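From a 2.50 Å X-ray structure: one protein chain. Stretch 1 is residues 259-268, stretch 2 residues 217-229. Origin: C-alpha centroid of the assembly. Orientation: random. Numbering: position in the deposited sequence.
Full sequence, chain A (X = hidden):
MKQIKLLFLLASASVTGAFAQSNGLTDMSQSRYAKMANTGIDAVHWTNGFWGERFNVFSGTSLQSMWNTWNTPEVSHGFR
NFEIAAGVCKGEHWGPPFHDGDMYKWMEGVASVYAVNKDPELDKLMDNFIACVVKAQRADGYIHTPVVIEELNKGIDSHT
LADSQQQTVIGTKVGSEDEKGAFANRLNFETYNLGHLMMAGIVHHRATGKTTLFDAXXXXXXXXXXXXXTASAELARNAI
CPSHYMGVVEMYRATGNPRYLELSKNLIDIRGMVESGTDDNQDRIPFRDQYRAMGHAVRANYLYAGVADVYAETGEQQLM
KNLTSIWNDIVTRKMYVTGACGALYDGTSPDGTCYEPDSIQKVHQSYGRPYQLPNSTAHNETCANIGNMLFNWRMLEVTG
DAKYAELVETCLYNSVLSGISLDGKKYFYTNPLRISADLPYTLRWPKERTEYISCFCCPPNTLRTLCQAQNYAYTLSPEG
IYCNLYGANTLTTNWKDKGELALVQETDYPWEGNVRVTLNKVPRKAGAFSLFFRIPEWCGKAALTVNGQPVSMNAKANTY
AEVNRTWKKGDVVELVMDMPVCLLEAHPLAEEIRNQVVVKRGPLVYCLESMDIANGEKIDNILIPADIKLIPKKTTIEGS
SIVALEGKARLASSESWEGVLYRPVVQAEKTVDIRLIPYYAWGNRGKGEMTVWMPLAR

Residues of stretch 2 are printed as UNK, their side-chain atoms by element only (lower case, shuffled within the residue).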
# COMPACT_ATOMS: atom_id res chain seq x y z
N ARG A 259 -3.41 28.22 9.36
CA ARG A 259 -2.02 28.09 9.81
C ARG A 259 -1.43 26.71 9.43
O ARG A 259 -0.23 26.59 9.15
CB ARG A 259 -1.96 28.37 11.32
CG ARG A 259 -0.58 28.41 11.92
CD ARG A 259 -0.52 29.41 13.07
NE ARG A 259 0.77 29.37 13.76
CZ ARG A 259 1.02 28.78 14.94
NH1 ARG A 259 0.06 28.15 15.63
NH2 ARG A 259 2.26 28.83 15.43
N TYR A 260 -2.28 25.68 9.39
CA TYR A 260 -1.83 24.32 9.13
C TYR A 260 -1.52 24.07 7.65
O TYR A 260 -0.53 23.40 7.31
CB TYR A 260 -2.85 23.31 9.67
CG TYR A 260 -3.12 23.43 11.17
CD1 TYR A 260 -2.21 24.06 12.04
CD2 TYR A 260 -4.26 22.88 11.73
CE1 TYR A 260 -2.45 24.16 13.39
CE2 TYR A 260 -4.50 22.96 13.09
CZ TYR A 260 -3.59 23.61 13.92
OH TYR A 260 -3.81 23.70 15.29
N LEU A 261 -2.38 24.60 6.79
CA LEU A 261 -2.13 24.62 5.37
C LEU A 261 -0.89 25.46 5.07
O LEU A 261 -0.08 25.05 4.24
CB LEU A 261 -3.34 25.18 4.64
CG LEU A 261 -3.28 25.30 3.11
CD1 LEU A 261 -2.98 23.96 2.48
CD2 LEU A 261 -4.57 25.89 2.58
N GLU A 262 -0.73 26.62 5.71
CA GLU A 262 0.47 27.45 5.46
C GLU A 262 1.75 26.73 5.86
O GLU A 262 2.77 26.87 5.17
CB GLU A 262 0.43 28.82 6.15
CG GLU A 262 -0.40 29.89 5.44
CD GLU A 262 -0.10 30.05 3.95
OE1 GLU A 262 1.10 30.27 3.59
OE2 GLU A 262 -1.07 29.93 3.14
N LEU A 263 1.70 25.97 6.95
CA LEU A 263 2.85 25.22 7.42
C LEU A 263 3.22 24.19 6.36
O LEU A 263 4.39 24.05 6.03
CB LEU A 263 2.59 24.56 8.79
CG LEU A 263 3.51 23.39 9.22
CD1 LEU A 263 4.94 23.85 9.23
CD2 LEU A 263 3.14 22.80 10.57
N SER A 264 2.22 23.50 5.82
CA SER A 264 2.44 22.40 4.89
C SER A 264 2.94 22.91 3.55
O SER A 264 3.68 22.19 2.89
CB SER A 264 1.17 21.53 4.73
OG SER A 264 0.20 22.12 3.88
N LYS A 265 2.55 24.12 3.15
CA LYS A 265 3.16 24.77 1.98
C LYS A 265 4.62 25.13 2.21
O LYS A 265 5.45 24.90 1.33
CB LYS A 265 2.40 26.03 1.59
CG LYS A 265 1.13 25.75 0.82
CD LYS A 265 0.04 26.78 1.08
CE LYS A 265 0.30 28.10 0.37
NZ LYS A 265 -0.92 28.96 0.46
N ASN A 266 4.93 25.70 3.37
CA ASN A 266 6.32 26.04 3.71
C ASN A 266 7.25 24.83 3.74
O ASN A 266 8.36 24.89 3.22
CB ASN A 266 6.41 26.83 5.03
CG ASN A 266 5.83 28.23 4.91
OD1 ASN A 266 6.02 28.91 3.89
ND2 ASN A 266 5.11 28.66 5.93
N LEU A 267 6.77 23.75 4.33
CA LEU A 267 7.52 22.51 4.37
C LEU A 267 7.98 22.01 2.99
O LEU A 267 9.07 21.45 2.87
CB LEU A 267 6.74 21.45 5.15
CG LEU A 267 6.69 21.77 6.66
CD1 LEU A 267 5.54 21.07 7.35
CD2 LEU A 267 7.99 21.40 7.36
N ILE A 268 7.17 22.24 1.95
CA ILE A 268 7.54 21.92 0.54
C ILE A 268 8.53 22.95 -0.02
O ILE A 268 9.61 22.62 -0.60
CB ILE A 268 6.28 21.86 -0.36
CG1 ILE A 268 5.36 20.71 0.05
CG2 ILE A 268 6.68 21.65 -1.80
CD1 ILE A 268 3.99 20.71 -0.60
N UNK A 217 -4.09 16.19 20.01
CA UNK A 217 -3.49 16.36 18.70
C UNK A 217 -3.44 17.84 18.18
O UNK A 217 -2.36 18.28 17.70
c UNK A 217 -4.21 15.45 17.70
N UNK A 218 -4.56 18.58 18.27
CA UNK A 218 -4.60 20.01 17.87
C UNK A 218 -3.49 20.83 18.59
O UNK A 218 -2.85 21.71 17.99
c UNK A 218 -5.99 20.69 18.16
c UNK A 218 -5.98 22.21 17.88
c UNK A 218 -7.11 20.05 17.37
N UNK A 219 -3.27 20.54 19.87
CA UNK A 219 -2.19 21.16 20.63
C UNK A 219 -0.80 20.77 20.13
O UNK A 219 0.07 21.63 20.02
c UNK A 219 -3.46 21.14 24.27
c UNK A 219 -2.32 20.82 22.11
c UNK A 219 -3.51 21.47 22.80
n UNK A 219 -4.23 21.85 26.47
c UNK A 219 -4.59 21.80 25.02
N UNK A 220 -0.61 19.49 19.83
CA UNK A 220 0.67 18.99 19.28
C UNK A 220 1.01 19.70 17.98
O UNK A 220 2.17 20.09 17.72
c UNK A 220 0.61 17.50 19.06
N UNK A 221 -0.02 19.86 17.15
CA UNK A 221 0.09 20.53 15.87
C UNK A 221 0.53 21.98 16.06
O UNK A 221 1.43 22.45 15.34
c UNK A 221 -1.20 21.10 13.75
c UNK A 221 -1.26 20.44 15.13
o UNK A 221 -1.66 19.07 15.00
N UNK A 222 -0.11 22.68 17.00
CA UNK A 222 0.25 24.10 17.30
C UNK A 222 1.71 24.21 17.76
O UNK A 222 2.43 25.15 17.40
o UNK A 222 -3.10 24.81 18.53
c UNK A 222 -0.70 24.71 18.34
o UNK A 222 -2.27 25.29 16.59
c UNK A 222 -2.12 24.95 17.78
N UNK A 223 2.13 23.21 18.53
CA UNK A 223 3.51 23.14 18.96
C UNK A 223 4.49 23.01 17.77
O UNK A 223 5.50 23.70 17.73
c UNK A 223 7.81 21.93 21.17
c UNK A 223 5.13 21.94 20.43
c UNK A 223 7.32 20.98 20.28
c UNK A 223 5.62 22.90 21.31
c UNK A 223 3.72 22.02 19.98
c UNK A 223 6.00 21.00 19.90
c UNK A 223 6.96 22.89 21.68
N UNK A 224 4.20 22.13 16.82
CA UNK A 224 5.00 22.05 15.60
C UNK A 224 5.01 23.37 14.83
O UNK A 224 6.06 23.76 14.34
c UNK A 224 4.45 19.54 15.05
c UNK A 224 4.47 20.99 14.64
c UNK A 224 4.05 18.70 13.84
c UNK A 224 5.82 19.11 15.57
N UNK A 225 3.87 24.06 14.71
CA UNK A 225 3.87 25.34 13.99
C UNK A 225 4.85 26.33 14.64
O UNK A 225 5.54 27.07 13.96
c UNK A 225 2.47 25.96 13.90
s UNK A 225 1.22 24.89 13.13
N UNK A 226 4.91 26.31 15.97
CA UNK A 226 5.85 27.13 16.71
C UNK A 226 7.27 26.65 16.45
O UNK A 226 8.17 27.45 16.19
c UNK A 226 5.52 27.10 18.20
c UNK A 226 7.37 27.68 19.94
c UNK A 226 7.21 29.87 19.83
n UNK A 226 6.33 29.36 18.99
n UNK A 226 7.86 28.88 20.42
c UNK A 226 6.40 27.98 19.04
N UNK A 227 7.47 25.34 16.52
CA UNK A 227 8.78 24.75 16.28
C UNK A 227 9.39 25.08 14.91
O UNK A 227 10.59 25.23 14.80
c UNK A 227 12.40 21.18 16.28
c UNK A 227 11.74 21.53 15.11
c UNK A 227 10.54 22.20 15.17
c UNK A 227 10.64 22.18 17.56
c UNK A 227 11.85 21.51 17.51
c UNK A 227 9.98 22.54 16.39
c UNK A 227 8.67 23.25 16.46
N UNK A 228 8.56 25.14 13.86
CA UNK A 228 9.03 25.45 12.51
C UNK A 228 9.14 26.93 12.26
O UNK A 228 9.90 27.33 11.41
c UNK A 228 8.78 20.49 11.13
c UNK A 228 9.53 22.76 10.70
c UNK A 228 7.63 21.00 11.74
c UNK A 228 9.73 21.38 10.60
c UNK A 228 7.43 22.38 11.83
c UNK A 228 8.16 24.80 11.43
o UNK A 228 8.96 19.12 11.04
c UNK A 228 8.37 23.29 11.31
N UNK A 229 8.40 27.74 13.00
CA UNK A 229 8.53 29.21 12.93
C UNK A 229 9.76 29.76 13.68
O UNK A 229 10.07 30.94 13.54
c UNK A 229 6.04 29.80 12.53
c UNK A 229 7.25 29.88 13.47
c UNK A 229 4.74 30.31 13.16
o UNK A 229 3.66 29.90 12.69
o UNK A 229 4.78 31.12 14.12

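Position 217 carries one carbon and lies out of reach of the other helix: Ala 217. Position 218 has three carbons, one bearing the other two, and one of these tips lies 3.7 Å from Tyr 260 OH; the fork at CB makes it Val 218. At 219 four carbons in a row end in nitrogen, and CB points away from stretch 1: Lys 219. A single carbon at 220, again out of reach, gives Ala 220.

Position 221 has one carbon carrying an oxygen and a carbon, and that carbon lies over a face of the Tyr 260 ring. This is Thr 221: its CG2 sits 3.5 Å from the ring centroid, a CH-pi contact, while OG1 turns back to its own helix and donates to Ala 217 O at 2.9 Å.

Position 222 shows two carbons, the second carrying two oxygens, one of them 2.6 Å from Tyr 260 OH. It is Asp 222, whose OD1 accepts the tyrosine's hydrogen bond and also makes a long salt bridge, 3.8 Å, with Arg 259 NH1. Position 223 has a carbon and a six-carbon ring, with CB pointing away: Phe 223. The four carbons of 224, forked at the second, make no close contact: Leu 224.

At 225 one carbon bears a sulfur directed at the partner: Cys 225. SG meets the edge of the Tyr 260 ring, 3.7 Å from CD1, and lies 3.8 Å from Leu 263 CD2; CB covers a face of the Arg 259 guanidinium. Position 226, a carbon and a five-membered ring with two nitrogens, has CB pointing away: His 226. Position 227, a carbon and a six-carbon ring, is out of reach: Phe 227.

Position 228 has a six-carbon ring bearing an oxygen, with Leu 267 over one face: Tyr 228. Leu 267 CD2 stands 3.9 Å from its ring centroid, and Leu 263 CD1 lies 3.9 Å from CD2 of Tyr 228. At 229 three carbons end in two oxygens, one of them 3.1 Å from Arg 259 NE: Glu 229, whose OE2 forms a salt bridge there.

The helices cross at 46°, with axes 10.6 Å apart at closest approach. Tyr 260 is the knob, set among Val 218, Thr 221, Asp 222 and Cys 225, and its hydroxyl is paid for by the aspartate. Further along, Leu 263 packs against Cys 225 and Tyr 228, and Leu 267 lies over a face of the Tyr 228 ring, while Arg 259 reaches acids at 222 and 229, one turn before and one turn after the cysteine.

Stretch 2 (217-229) AVKATDFLCHFYE
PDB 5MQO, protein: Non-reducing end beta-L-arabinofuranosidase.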